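PDB 3RPC: possible metal-dependent hydrolase from Veillonella parvula, which probably catalyses hydrolysis of a still unspecified substrate, using two zinc ions held by a metallo-beta-lactamase fold. Local coordinates for residues Gln6-Arg11 with Gly259-Leu264; Phe29-Asp34 with Arg48-Asp53; Val70-Leu75 with Gly148-Val153; Ile92-Thr97 with Val111-Glu116; Lys221-His226 with Ala254-Gly259. All blocks are in the same frame, centred on the assembly; numbering follows the deposited sequence.

Interaction 1 (Gln6-Arg11 with Gly259-Leu264)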
# COMPACT_ATOMS: atom_id res chain seq x y z
N GLN A 6 26.05 1.02 -11.40
CA GLN A 6 26.14 -0.43 -11.42
C GLN A 6 25.46 -1.04 -10.21
O GLN A 6 25.24 -0.38 -9.18
CB GLN A 6 27.61 -0.86 -11.45
CG GLN A 6 28.38 -0.41 -10.21
CD GLN A 6 29.78 -0.98 -10.16
OE1 GLN A 6 30.50 -0.98 -11.16
NE2 GLN A 6 30.15 -1.51 -9.00
N TYR A 7 25.15 -2.33 -10.33
CA TYR A 7 24.64 -3.11 -9.21
C TYR A 7 25.56 -4.30 -8.99
O TYR A 7 25.75 -5.13 -9.89
CB TYR A 7 23.19 -3.57 -9.47
CG TYR A 7 22.67 -4.50 -8.39
CD1 TYR A 7 22.28 -3.99 -7.16
CD2 TYR A 7 22.62 -5.87 -8.58
CE1 TYR A 7 21.83 -4.83 -6.15
CE2 TYR A 7 22.16 -6.72 -7.58
CZ TYR A 7 21.78 -6.19 -6.37
OH TYR A 7 21.35 -7.03 -5.36
N THR A 8 26.14 -4.39 -7.81
CA THR A 8 26.93 -5.55 -7.44
C THR A 8 26.09 -6.42 -6.52
O THR A 8 25.74 -6.01 -5.41
CB THR A 8 28.22 -5.15 -6.71
OG1 THR A 8 29.05 -4.39 -7.59
CG2 THR A 8 28.96 -6.39 -6.25
N HIS A 9 25.76 -7.62 -6.98
CA HIS A 9 25.00 -8.50 -6.12
C HIS A 9 25.90 -9.09 -5.04
O HIS A 9 27.04 -9.44 -5.32
CB HIS A 9 24.32 -9.63 -6.88
CG HIS A 9 23.33 -10.34 -6.03
ND1 HIS A 9 22.34 -9.66 -5.36
CD2 HIS A 9 23.21 -11.64 -5.67
CE1 HIS A 9 21.64 -10.51 -4.65
NE2 HIS A 9 22.14 -11.72 -4.82
N ILE A 10 25.40 -9.17 -3.81
CA ILE A 10 26.20 -9.75 -2.72
C ILE A 10 25.68 -11.15 -2.35
O ILE A 10 26.35 -12.15 -2.61
CB ILE A 10 26.28 -8.83 -1.48
CG1 ILE A 10 26.88 -7.47 -1.87
CG2 ILE A 10 27.11 -9.48 -0.37
CD1 ILE A 10 28.28 -7.55 -2.44
N ARG A 11 24.48 -11.23 -1.79
CA ARG A 11 23.94 -12.52 -1.37
C ARG A 11 22.49 -12.34 -0.94
O ARG A 11 22.20 -11.42 -0.21
CB ARG A 11 24.76 -13.10 -0.21
CG ARG A 11 24.36 -14.55 0.15
CD ARG A 11 25.12 -15.07 1.38
NE ARG A 11 24.84 -14.26 2.56
CZ ARG A 11 25.44 -14.41 3.74
NH1 ARG A 11 26.35 -15.36 3.91
NH2 ARG A 11 25.12 -13.61 4.75
N GLY A 259 28.43 -11.74 -5.70
CA GLY A 259 29.67 -11.04 -5.97
C GLY A 259 29.76 -10.45 -7.37
O GLY A 259 30.67 -9.68 -7.66
N GLU A 260 28.81 -10.80 -8.24
CA GLU A 260 28.83 -10.33 -9.62
C GLU A 260 28.33 -8.90 -9.78
O GLU A 260 27.34 -8.50 -9.18
CB GLU A 260 28.00 -11.26 -10.52
CG GLU A 260 27.90 -10.79 -11.96
CD GLU A 260 27.14 -11.77 -12.84
OE1 GLU A 260 26.89 -12.92 -12.41
OE2 GLU A 260 26.78 -11.39 -13.98
N THR A 261 29.02 -8.13 -10.61
CA THR A 261 28.63 -6.76 -10.90
C THR A 261 27.99 -6.64 -12.28
O THR A 261 28.50 -7.18 -13.27
CB THR A 261 29.85 -5.82 -10.84
OG1 THR A 261 30.35 -5.80 -9.50
CG2 THR A 261 29.48 -4.40 -11.27
N ILE A 262 26.86 -5.93 -12.33
CA ILE A 262 26.17 -5.62 -13.57
C ILE A 262 26.19 -4.11 -13.79
O ILE A 262 25.72 -3.35 -12.94
CB ILE A 262 24.71 -6.11 -13.54
CG1 ILE A 262 24.67 -7.62 -13.31
CG2 ILE A 262 23.99 -5.72 -14.82
CD1 ILE A 262 23.28 -8.16 -13.04
N THR A 263 26.75 -3.68 -14.91
CA THR A 263 26.79 -2.26 -15.26
C THR A 263 25.42 -1.84 -15.77
O THR A 263 24.84 -2.52 -16.61
CB THR A 263 27.86 -1.98 -16.33
OG1 THR A 263 29.16 -2.29 -15.80
CG2 THR A 263 27.83 -0.51 -16.75
N LEU A 264 24.89 -0.74 -15.24
CA LEU A 264 23.53 -0.32 -15.55
C LEU A 264 23.48 0.78 -16.60
O LEU A 264 24.47 1.44 -16.91
CB LEU A 264 22.80 0.13 -14.28
CG LEU A 264 22.74 -0.91 -13.15
CD1 LEU A 264 22.04 -0.34 -11.92
CD2 LEU A 264 22.08 -2.19 -13.62
OXT LEU A 264 22.42 1.04 -17.17

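Interaction 2 (Phe29-Asp34 with Arg48-Asp53)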
# COMPACT_ATOMS: atom_id res chain seq x y z
N PHE A 29 22.20 -8.64 5.07
CA PHE A 29 22.08 -9.83 5.89
C PHE A 29 23.44 -10.48 5.74
O PHE A 29 23.72 -11.09 4.71
CB PHE A 29 20.95 -10.69 5.31
CG PHE A 29 20.92 -12.13 5.78
CD1 PHE A 29 21.14 -12.47 7.10
CD2 PHE A 29 20.58 -13.14 4.88
CE1 PHE A 29 21.08 -13.80 7.52
CE2 PHE A 29 20.51 -14.46 5.29
CZ PHE A 29 20.76 -14.80 6.61
N LEU A 30 24.30 -10.30 6.74
CA LEU A 30 25.73 -10.53 6.55
C LEU A 30 26.31 -11.73 7.31
O LEU A 30 27.53 -11.94 7.29
CB LEU A 30 26.52 -9.25 6.86
CG LEU A 30 26.07 -8.00 6.10
CD1 LEU A 30 26.95 -6.79 6.42
CD2 LEU A 30 26.05 -8.27 4.59
N ALA A 31 25.46 -12.52 7.96
CA ALA A 31 25.93 -13.62 8.81
C ALA A 31 26.77 -14.64 8.06
O ALA A 31 26.53 -14.92 6.88
CB ALA A 31 24.74 -14.32 9.47
N PRO A 32 27.75 -15.24 8.74
CA PRO A 32 28.47 -16.36 8.11
C PRO A 32 27.54 -17.53 7.79
O PRO A 32 26.47 -17.65 8.38
CB PRO A 32 29.50 -16.77 9.17
CG PRO A 32 29.67 -15.54 10.03
CD PRO A 32 28.31 -14.88 10.05
N LYS A 33 27.98 -18.38 6.87
CA LYS A 33 27.27 -19.61 6.51
C LYS A 33 26.74 -20.38 7.72
O LYS A 33 27.46 -20.60 8.70
CB LYS A 33 28.20 -20.50 5.67
CG LYS A 33 27.61 -21.84 5.26
CD LYS A 33 28.55 -22.58 4.30
CE LYS A 33 28.03 -23.96 3.94
NZ LYS A 33 28.96 -24.63 2.97
N ASP A 34 25.48 -20.78 7.64
CA ASP A 34 24.86 -21.68 8.62
C ASP A 34 24.72 -21.11 10.03
O ASP A 34 24.52 -21.85 11.00
CB ASP A 34 25.57 -23.05 8.64
CG ASP A 34 25.28 -23.87 7.39
OD1 ASP A 34 24.38 -23.48 6.62
OD2 ASP A 34 25.94 -24.91 7.19
N ARG A 48 19.91 -25.12 7.38
CA ARG A 48 20.44 -23.93 8.04
C ARG A 48 20.71 -22.82 7.02
O ARG A 48 20.80 -23.07 5.82
CB ARG A 48 21.71 -24.28 8.82
CG ARG A 48 21.46 -25.30 9.94
CD ARG A 48 22.66 -25.48 10.86
NE ARG A 48 23.07 -24.24 11.51
CZ ARG A 48 22.48 -23.73 12.59
NH1 ARG A 48 22.93 -22.59 13.11
NH2 ARG A 48 21.46 -24.35 13.16
N MSE A 49 20.84 -21.59 7.51
CA MSE A 49 21.01 -20.43 6.63
C MSE A 49 21.89 -19.38 7.29
O MSE A 49 22.01 -19.35 8.52
CB MSE A 49 19.64 -19.81 6.30
CG MSE A 49 18.76 -19.57 7.50
SE MSE A 49 17.15 -18.55 7.07
CE MSE A 49 17.89 -16.76 7.28
N PRO A 50 22.52 -18.53 6.48
CA PRO A 50 22.58 -18.60 5.02
C PRO A 50 23.34 -19.83 4.54
O PRO A 50 24.27 -20.29 5.21
CB PRO A 50 23.33 -17.32 4.64
CG PRO A 50 24.14 -16.98 5.84
CD PRO A 50 23.33 -17.42 7.02
N MSE A 51 22.96 -20.37 3.39
CA MSE A 51 23.55 -21.62 2.94
C MSE A 51 24.92 -21.46 2.27
O MSE A 51 25.61 -22.45 2.02
CB MSE A 51 22.60 -22.38 2.02
CG MSE A 51 22.42 -21.73 0.68
SE MSE A 51 20.99 -22.60 -0.34
CE MSE A 51 19.67 -22.80 1.00
N VAL A 52 25.31 -20.21 2.01
CA VAL A 52 26.63 -19.93 1.45
C VAL A 52 27.22 -18.76 2.21
O VAL A 52 26.48 -17.94 2.75
CB VAL A 52 26.59 -19.59 -0.05
CG1 VAL A 52 26.07 -20.78 -0.85
CG2 VAL A 52 25.71 -18.37 -0.31
N ASP A 53 28.55 -18.69 2.26
CA ASP A 53 29.25 -17.56 2.84
C ASP A 53 29.18 -16.37 1.90
O ASP A 53 28.82 -16.52 0.72
CB ASP A 53 30.72 -17.92 3.11
CG ASP A 53 30.90 -18.68 4.41
OD1 ASP A 53 30.50 -18.14 5.47
OD2 ASP A 53 31.42 -19.82 4.37
O HOH W 1 22.88 -24.75 4.98

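Interaction 3 (Val70-Leu75 with Gly148-Val153). With ZN (zinc ion), chain E.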
# COMPACT_ATOMS: atom_id res chain seq x y z
N VAL A 70 17.28 -0.15 4.01
CA VAL A 70 16.74 -1.33 4.68
C VAL A 70 15.24 -1.35 4.40
O VAL A 70 14.48 -0.56 4.96
CB VAL A 70 17.01 -1.26 6.20
CG1 VAL A 70 16.51 -2.52 6.89
CG2 VAL A 70 18.51 -1.07 6.46
N THR A 71 14.82 -2.26 3.51
CA THR A 71 13.42 -2.27 3.08
C THR A 71 12.47 -2.75 4.17
O THR A 71 11.29 -2.39 4.18
CB THR A 71 13.19 -3.10 1.80
OG1 THR A 71 13.50 -4.48 2.06
CG2 THR A 71 14.04 -2.56 0.66
N HIS A 72 13.00 -3.57 5.06
CA HIS A 72 12.28 -4.09 6.23
C HIS A 72 13.28 -4.84 7.09
O HIS A 72 14.39 -5.11 6.64
CB HIS A 72 11.05 -4.95 5.85
CG HIS A 72 11.37 -6.23 5.12
ND1 HIS A 72 12.12 -6.28 3.97
CD2 HIS A 72 10.96 -7.50 5.36
CE1 HIS A 72 12.17 -7.53 3.53
NE2 HIS A 72 11.49 -8.29 4.36
N THR A 73 12.88 -5.19 8.31
CA THR A 73 13.85 -5.73 9.25
C THR A 73 13.72 -7.22 9.51
O THR A 73 14.13 -7.72 10.56
CB THR A 73 13.86 -4.94 10.57
OG1 THR A 73 12.55 -4.94 11.15
CG2 THR A 73 14.31 -3.51 10.31
N HIS A 74 13.16 -7.95 8.55
CA HIS A 74 13.27 -9.40 8.59
C HIS A 74 14.76 -9.78 8.62
O HIS A 74 15.60 -9.10 8.02
CB HIS A 74 12.60 -10.04 7.37
CG HIS A 74 11.13 -10.21 7.52
ND1 HIS A 74 10.32 -10.61 6.47
CD2 HIS A 74 10.31 -10.06 8.59
CE1 HIS A 74 9.07 -10.68 6.90
NE2 HIS A 74 9.04 -10.36 8.18
N LEU A 75 15.06 -10.88 9.30
CA LEU A 75 16.44 -11.35 9.48
C LEU A 75 17.25 -11.38 8.19
O LEU A 75 18.43 -11.01 8.18
CB LEU A 75 16.44 -12.74 10.12
CG LEU A 75 17.79 -13.41 10.36
CD1 LEU A 75 18.59 -12.57 11.34
CD2 LEU A 75 17.61 -14.82 10.90
N GLY A 148 4.30 -8.84 7.90
CA GLY A 148 4.48 -7.41 8.14
C GLY A 148 4.51 -6.54 6.90
O GLY A 148 3.97 -6.91 5.85
N ASP A 149 5.12 -5.36 7.03
CA ASP A 149 5.27 -4.40 5.93
C ASP A 149 6.67 -4.51 5.34
O ASP A 149 7.63 -4.79 6.06
CB ASP A 149 5.07 -2.96 6.40
CG ASP A 149 3.62 -2.63 6.72
OD1 ASP A 149 2.71 -3.38 6.31
OD2 ASP A 149 3.40 -1.58 7.36
N ALA A 150 6.78 -4.29 4.04
CA ALA A 150 8.09 -4.27 3.40
C ALA A 150 8.04 -3.43 2.13
O ALA A 150 7.27 -3.73 1.21
CB ALA A 150 8.58 -5.70 3.10
N MSE A 151 8.82 -2.35 2.08
CA MSE A 151 8.74 -1.43 0.96
C MSE A 151 9.61 -1.87 -0.21
O MSE A 151 10.51 -2.71 -0.06
CB MSE A 151 9.17 -0.01 1.39
CG MSE A 151 10.66 0.13 1.65
SE MSE A 151 11.14 1.99 1.99
CE MSE A 151 12.98 1.67 2.59
N GLY A 152 9.33 -1.30 -1.37
CA GLY A 152 10.30 -1.23 -2.44
C GLY A 152 10.80 0.21 -2.51
O GLY A 152 10.31 1.09 -1.78
N VAL A 153 11.79 0.45 -3.36
CA VAL A 153 12.34 1.79 -3.52
C VAL A 153 12.61 2.06 -5.00
O VAL A 153 13.17 1.22 -5.71
CB VAL A 153 13.67 1.95 -2.74
CG1 VAL A 153 14.18 3.38 -2.86
CG2 VAL A 153 13.47 1.55 -1.29
ZN ZN E . 10.86 -10.44 4.21
O HOH W 2 11.12 -5.29 0.88
O HOH W 3 12.29 -11.84 4.34

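Interaction 4 (Ile92-Thr97 with Val111-Glu116)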
# COMPACT_ATOMS: atom_id res chain seq x y z
N ILE A 92 20.93 5.57 7.23
CA ILE A 92 20.15 4.36 7.02
C ILE A 92 18.75 4.77 6.62
O ILE A 92 18.08 5.46 7.38
CB ILE A 92 20.05 3.52 8.30
CG1 ILE A 92 21.39 3.46 9.05
CG2 ILE A 92 19.49 2.12 8.00
CD1 ILE A 92 22.53 2.81 8.25
N PHE A 93 18.30 4.33 5.45
CA PHE A 93 16.97 4.67 4.96
C PHE A 93 16.04 3.52 5.30
O PHE A 93 16.36 2.37 5.03
CB PHE A 93 17.01 4.90 3.45
CG PHE A 93 17.73 6.17 3.07
CD1 PHE A 93 17.05 7.37 3.02
CD2 PHE A 93 19.08 6.15 2.76
CE1 PHE A 93 17.70 8.55 2.69
CE2 PHE A 93 19.74 7.33 2.43
CZ PHE A 93 19.05 8.52 2.39
N VAL A 94 14.89 3.84 5.89
CA VAL A 94 13.96 2.82 6.36
C VAL A 94 12.53 3.16 5.95
O VAL A 94 12.26 4.25 5.44
CB VAL A 94 14.04 2.67 7.90
CG1 VAL A 94 15.46 2.30 8.33
CG2 VAL A 94 13.57 3.95 8.60
N GLN A 95 11.61 2.22 6.15
CA GLN A 95 10.24 2.36 5.62
C GLN A 95 9.23 3.05 6.53
O GLN A 95 8.22 3.56 6.06
CB GLN A 95 9.68 0.99 5.22
CG GLN A 95 9.33 0.12 6.41
CD GLN A 95 8.76 -1.24 6.04
OE1 GLN A 95 8.09 -1.39 5.01
NE2 GLN A 95 9.00 -2.22 6.89
N ASN A 96 9.49 3.06 7.83
CA ASN A 96 8.49 3.54 8.77
C ASN A 96 9.11 3.83 10.13
O ASN A 96 10.29 3.57 10.35
CB ASN A 96 7.30 2.56 8.87
CG ASN A 96 7.70 1.20 9.43
OD1 ASN A 96 8.70 1.06 10.12
ND2 ASN A 96 6.89 0.18 9.12
N THR A 97 8.30 4.37 11.03
CA THR A 97 8.78 4.75 12.35
C THR A 97 9.23 3.54 13.18
O THR A 97 10.22 3.62 13.91
CB THR A 97 7.72 5.55 13.11
OG1 THR A 97 7.43 6.75 12.38
CG2 THR A 97 8.22 5.93 14.51
N VAL A 111 19.14 7.78 11.03
CA VAL A 111 18.15 6.91 10.40
C VAL A 111 17.02 7.77 9.83
O VAL A 111 16.47 8.62 10.53
CB VAL A 111 17.59 5.89 11.42
CG1 VAL A 111 16.62 4.93 10.74
CG2 VAL A 111 18.75 5.12 12.07
N ARG A 112 16.67 7.53 8.56
CA ARG A 112 15.77 8.41 7.83
C ARG A 112 14.62 7.62 7.26
O ARG A 112 14.82 6.70 6.47
CB ARG A 112 16.53 9.11 6.69
CG ARG A 112 17.84 9.80 7.12
CD ARG A 112 18.52 10.55 5.96
NE ARG A 112 19.83 11.05 6.37
CZ ARG A 112 20.65 11.76 5.60
NH1 ARG A 112 20.30 12.10 4.37
NH2 ARG A 112 21.82 12.14 6.09
N ILE A 113 13.40 7.99 7.65
CA ILE A 113 12.20 7.34 7.15
C ILE A 113 11.80 7.90 5.80
O ILE A 113 11.64 9.12 5.64
CB ILE A 113 11.01 7.57 8.11
CG1 ILE A 113 11.34 7.04 9.50
CG2 ILE A 113 9.76 6.89 7.56
CD1 ILE A 113 10.39 7.53 10.59
N ILE A 114 11.65 7.02 4.81
CA ILE A 114 11.11 7.45 3.53
C ILE A 114 9.59 7.44 3.63
O ILE A 114 8.95 6.41 3.42
CB ILE A 114 11.55 6.56 2.35
CG1 ILE A 114 13.06 6.32 2.38
CG2 ILE A 114 11.15 7.19 1.03
CD1 ILE A 114 13.56 5.47 1.21
N PHE A 115 8.99 8.57 3.97
CA PHE A 115 7.54 8.65 4.06
C PHE A 115 6.91 8.62 2.67
O PHE A 115 5.91 7.93 2.44
CB PHE A 115 7.11 9.92 4.80
CG PHE A 115 7.50 9.93 6.25
CD1 PHE A 115 6.83 9.14 7.17
CD2 PHE A 115 8.52 10.75 6.70
CE1 PHE A 115 7.17 9.16 8.50
CE2 PHE A 115 8.87 10.77 8.04
CZ PHE A 115 8.20 9.97 8.94
N GLU A 116 7.48 9.41 1.76
CA GLU A 116 7.08 9.42 0.36
C GLU A 116 8.33 9.35 -0.50
O GLU A 116 8.56 8.36 -1.19
CB GLU A 116 6.33 10.70 0.00
CG GLU A 116 4.94 10.82 0.55
CD GLU A 116 4.26 12.07 0.04
OE1 GLU A 116 4.97 13.01 -0.37
OE2 GLU A 116 3.01 12.11 0.04

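Interaction 5 (Lys221-His226 with Ala254-Gly259). With ZN (zinc ion), chain F.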
# COMPACT_ATOMS: atom_id res chain seq x y z
N LYS A 221 15.97 -3.63 -17.93
CA LYS A 221 16.93 -4.64 -17.54
C LYS A 221 16.44 -5.23 -16.22
O LYS A 221 16.40 -4.53 -15.20
CB LYS A 221 18.31 -4.02 -17.34
CG LYS A 221 19.38 -5.01 -16.98
CD LYS A 221 20.61 -4.84 -17.86
CE LYS A 221 21.23 -3.47 -17.70
NZ LYS A 221 22.23 -3.19 -18.76
N ILE A 222 16.02 -6.48 -16.25
CA ILE A 222 15.55 -7.14 -15.05
C ILE A 222 16.69 -7.89 -14.37
O ILE A 222 17.50 -8.53 -15.05
CB ILE A 222 14.39 -8.07 -15.38
CG1 ILE A 222 13.21 -7.22 -15.86
CG2 ILE A 222 14.03 -8.91 -14.18
CD1 ILE A 222 12.23 -7.94 -16.75
N ILE A 223 16.77 -7.79 -13.05
CA ILE A 223 17.81 -8.47 -12.28
C ILE A 223 17.12 -9.28 -11.20
O ILE A 223 16.46 -8.71 -10.33
CB ILE A 223 18.78 -7.45 -11.63
CG1 ILE A 223 19.45 -6.60 -12.72
CG2 ILE A 223 19.84 -8.17 -10.80
CD1 ILE A 223 20.35 -5.46 -12.20
N ALA A 224 17.25 -10.61 -11.27
CA ALA A 224 16.59 -11.50 -10.33
C ALA A 224 17.52 -11.93 -9.21
O ALA A 224 18.62 -12.45 -9.46
CB ALA A 224 16.03 -12.73 -11.06
N VAL A 225 17.08 -11.72 -7.97
CA VAL A 225 17.89 -12.01 -6.79
C VAL A 225 17.05 -12.70 -5.70
O VAL A 225 15.97 -13.21 -5.99
CB VAL A 225 18.57 -10.73 -6.24
CG1 VAL A 225 19.50 -10.14 -7.30
CG2 VAL A 225 17.54 -9.70 -5.79
N HIS A 226 17.55 -12.71 -4.46
CA HIS A 226 16.86 -13.33 -3.32
C HIS A 226 16.80 -14.86 -3.47
O HIS A 226 15.80 -15.49 -3.13
CB HIS A 226 15.46 -12.72 -3.12
CG HIS A 226 14.94 -12.83 -1.71
ND1 HIS A 226 14.74 -14.04 -1.09
CD2 HIS A 226 14.54 -11.88 -0.82
CE1 HIS A 226 14.27 -13.84 0.13
NE2 HIS A 226 14.14 -12.54 0.31
N ALA A 254 18.68 -10.83 -16.02
CA ALA A 254 19.97 -11.24 -15.49
C ALA A 254 19.76 -12.01 -14.19
O ALA A 254 18.87 -11.68 -13.40
CB ALA A 254 20.85 -10.03 -15.25
N VAL A 255 20.59 -13.03 -13.98
CA VAL A 255 20.59 -13.78 -12.73
C VAL A 255 22.02 -13.75 -12.20
O VAL A 255 22.80 -14.68 -12.43
CB VAL A 255 20.14 -15.24 -12.96
CG1 VAL A 255 20.02 -15.97 -11.63
CG2 VAL A 255 18.82 -15.28 -13.72
N PRO A 256 22.38 -12.67 -11.50
CA PRO A 256 23.79 -12.54 -11.12
C PRO A 256 24.22 -13.53 -10.05
O PRO A 256 23.43 -13.88 -9.17
CB PRO A 256 23.87 -11.11 -10.57
CG PRO A 256 22.46 -10.84 -10.06
CD PRO A 256 21.58 -11.50 -11.10
N GLU A 257 25.47 -13.97 -10.13
CA GLU A 257 26.06 -14.74 -9.05
C GLU A 257 26.34 -13.82 -7.87
O GLU A 257 26.43 -12.60 -8.01
CB GLU A 257 27.36 -15.38 -9.51
CG GLU A 257 27.21 -16.33 -10.68
CD GLU A 257 26.40 -17.56 -10.35
OE1 GLU A 257 26.31 -17.94 -9.17
OE2 GLU A 257 25.83 -18.17 -11.29
N ASP A 258 26.51 -14.43 -6.70
CA ASP A 258 26.95 -13.67 -5.54
C ASP A 258 28.30 -13.06 -5.87
O ASP A 258 29.23 -13.78 -6.26
CB ASP A 258 27.09 -14.60 -4.33
CG ASP A 258 25.74 -15.05 -3.77
OD1 ASP A 258 24.68 -14.64 -4.30
OD2 ASP A 258 25.75 -15.83 -2.79
N GLY A 259 28.43 -11.74 -5.70
CA GLY A 259 29.67 -11.04 -5.97
C GLY A 259 29.76 -10.45 -7.37
O GLY A 259 30.67 -9.68 -7.66
ZN ZN F . 13.17 -11.77 2.21
O HOH W 4 20.72 -13.90 -8.39
O HOH W 3 12.29 -11.84 4.34
O HOH W 5 11.59 -13.77 1.99

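Interaction 1 (Gln6-Arg11 with Gly259-Leu264)
Y7 and I262 form the central, hydrogen-bonded pair of the three bridges between antiparallel strands 6-11 and 261-263, whose axes come within 4.6 Å and run at 164° to each other. Y7 N donates to I262 O, and I262 N returns a nearly straight bond to Y7 O at 2.8 Å. Q6 with T263 and T8 with T261 are the flanking non-hydrogen-bonded pairs. The ladder continues toward the turn: H9 N reaches E260 O, and G259 N reaches H9 O at 2.7 Å from above the carbonyl plane. G259 has a positive phi (94°) at which a CB would be jammed against the preceding carbonyl oxygen, so glycine suits this turn.

Q6, T8 and T261 share one face. Both threonines hold OG1 anti to the carbonyl carbon, and the two hydroxyls meet at 2.7 Å. T261 also turns its methyl CG2 against the flat amide of Q6, 3.6 Å from CD. Threonine, with one polar and one methyl branch, suits this more exposed face. At the C-terminal end, L264 turns its branch onto the backbone of 6-11, CG 3.8 Å from Q6 CA, while CD1 nears Y7 CB. Y7 OH and H9 ND1 are hydrogen-bonded at 2.8 Å, tying together two side chains of the same strand.

Strand 261-263 is the outermost strand of its sheet, and strand 14-19 flanks 6-11 on its other side. The face bearing Y7 and I262, together with H9 and L264, packs on the second sheet, meeting V225 and I223 of strand 221-225 and I188 and V186 of strand 186-190.

Interaction 2 (Phe29-Asp34 with Arg48-Asp53)
R48 and D34 meet where the guanidinium grips a backbone oxygen side-on: NE and NH1 both donate to D34 O, at 2.8 and 2.7 Å, from the same face of the carbonyl plane. The chain is bent at chi3 (59°), which sets NE for this grip. The D34 carboxylate uses OD1 to accept from a water that also donates to R48 O. Next, the side chains of selenomethionine M49 and F29 cross at about a right angle, methyl CE 3.5 Å from CZ. P50 follows a cis peptide bond and packs against 29-32: CG lies 3.3 Å from A31 O, and CD touches P32 O and F29 CZ. Its carbonyl accepts from D34 N at 2.8 Å. Beyond it, M51 O lies beside the extended aliphatic chain of K33. D53 closes the contact: its carboxylate supplies OD1 as acceptor for K33 N at 2.9 Å, met from above its plane.

R11 of strand 6-11 joins both segments, donating to F29 O, A31 O and V52 O and making a cation-pi contact with F29. Both belong to one irregular loop between strand 22-26 and helix 58-62, and F29 lies about 8 Å from a zinc ion of the dinuclear metal site.

Interaction 3 (Val70-Leu75 with Gly148-Val153)
A150 packs its methyl over one face of the H72 imidazole, and H72 opens the H-x-H-x-D-H metal-binding motif of the metallo-beta-lactamase superfamily, completed here by H74, D76 and H77.

Metal bonds come first. H72 NE2 binds the zinc ion at 2.2 Å and H74 ND1 at 2.3 Å, so the two rings use different nitrogens. H132, D168 and a water at 2.0 Å complete the site.

Hydrogen bonds fix the first-shell ring from behind. H72 ND1 donates to T71 OG1 at 3.0 Å, almost within the ring plane, which helps set the ring's rotation. T71 OG1 also accepts from a water that donates to M151 O as well, and it is hydrogen-bonded to D27; threonine's hydroxyl thus serves as a second-shell link. Between the backbones, M151 N donates to T71 O in a longish bond of 3.2 Å.

Charged contacts lead to the dimer: D149, whose CB points away from 70-75, makes salt bridges to R181 and K177 of the second subunit.

The apolar contact is that of A150, whose CB stands 3.6 Å from the H72 ring centroid, only 17° off its normal: a CH-pi contact for which alanine suits, since its small methyl can sit close over the face.

Carbon-to-oxygen packing completes the account. Selenomethionine M151 runs extended beyond CG, bringing its methyl CE near V70 O, and T71 CB lies 3.3 Å from M151 O.

Interaction 4 (Ile92-Thr97 with Val111-Glu116)
I92 O accepts from R112 N at 2.8 Å, the shortest of three bonds that join strands 92-94 and 111-113 in parallel register. V94 then alternates: its N donates to R112 O at 2.9 Å, and its O accepts from I114 N in a bond only 8° from straight. The same carbonyls also receive CA-H contacts, F93 CA lying 3.3 Å from R112 O.

I92, V94, V111 and I113 share one face, where branched aliphatic chains pack together; V94 and V111 cross at about a right angle with their CG1 atoms 3.8 Å apart. I113 extends to the start of the helix, its CD1 3.5 Å from T97 OG1, while its CG2 sits above the centre of the F115 ring. On the other face F93 and R112 lie side by side and point the same way. The extended arginine lays CD 3.9 Å from F93 CE1, its guanidinium steeply tilted from the ring, so the aliphatic part packs while the charged tip forms a salt bridge with D110.

N96 is the N-cap of helix 97-105, its OD1 accepting from D99 N. T97 OG1 is hydrogen-bonded to E116 of the second subunit, which places this contact at the dimer interface. The strands and helix 97-105 make a beta-alpha-beta crossover: the helix packs on V94, V111 and I113, strand 117-120 meets F93 and R112, and strand 67-69 flanks 92-94 away from outermost strand 111-113.

Interaction 5 (Lys221-His226 with Ala254-Gly259)
I223 reaches from strand 221-225 to A254 and P256, and its side chain can be followed outward. CB splits into two branches. With chi1 at -60°, CG1 stands anti to the carbonyl carbon and CG2 anti to the backbone N. CG2 meets the proline ring at 3.8 Å from both CD and CG, the two side chains crossing at about a right angle. CG1 lies a loose 4.5 Å from A254 CB. The tip, CD1, leads on to L264, the C-terminal residue. An isoleucine suits the place because its branches fill two directions at once.

The backbones hold the parallel register: A254 N donates to I222 O at 2.8 Å and A224 N to A254 O at 2.9 Å, both 178° at the hydrogen. P256 has no N-H to continue the ladder; instead its CD lies 3.5 Å from A224 O, and a water donates to both A224 O and P256 O.

Just past the strand, H226 NE2 binds a zinc ion at 2.3 Å, beside D76, H77 and D168 and the water shared with the other zinc. A metal-binding histidine immediately after a core strand is characteristic of the dinuclear site of the metallo-beta-lactamase fold.

Interaction 1 joins the two ends of the chain, so the other contacts come between its segments, interaction 5 running into G259. Interaction 2 comes first among them, then interaction 3, which spans interaction 4, and last interaction 5. Interactions 1 and 4 belong to one seven-stranded sheet, with centres 24 Å apart; strands 152-156, 221-225 and 253-254, used by interactions 3 and 5, belong to the other. Interactions 1 and 5, with centres about 8 Å apart, share G259 and bring the sheets face to face. R11 links interaction 1 to interaction 2. Interactions 3 and 5 supply ligands to the two zinc ions and share a bridging water, while interactions 3 and 4 touch the second subunit.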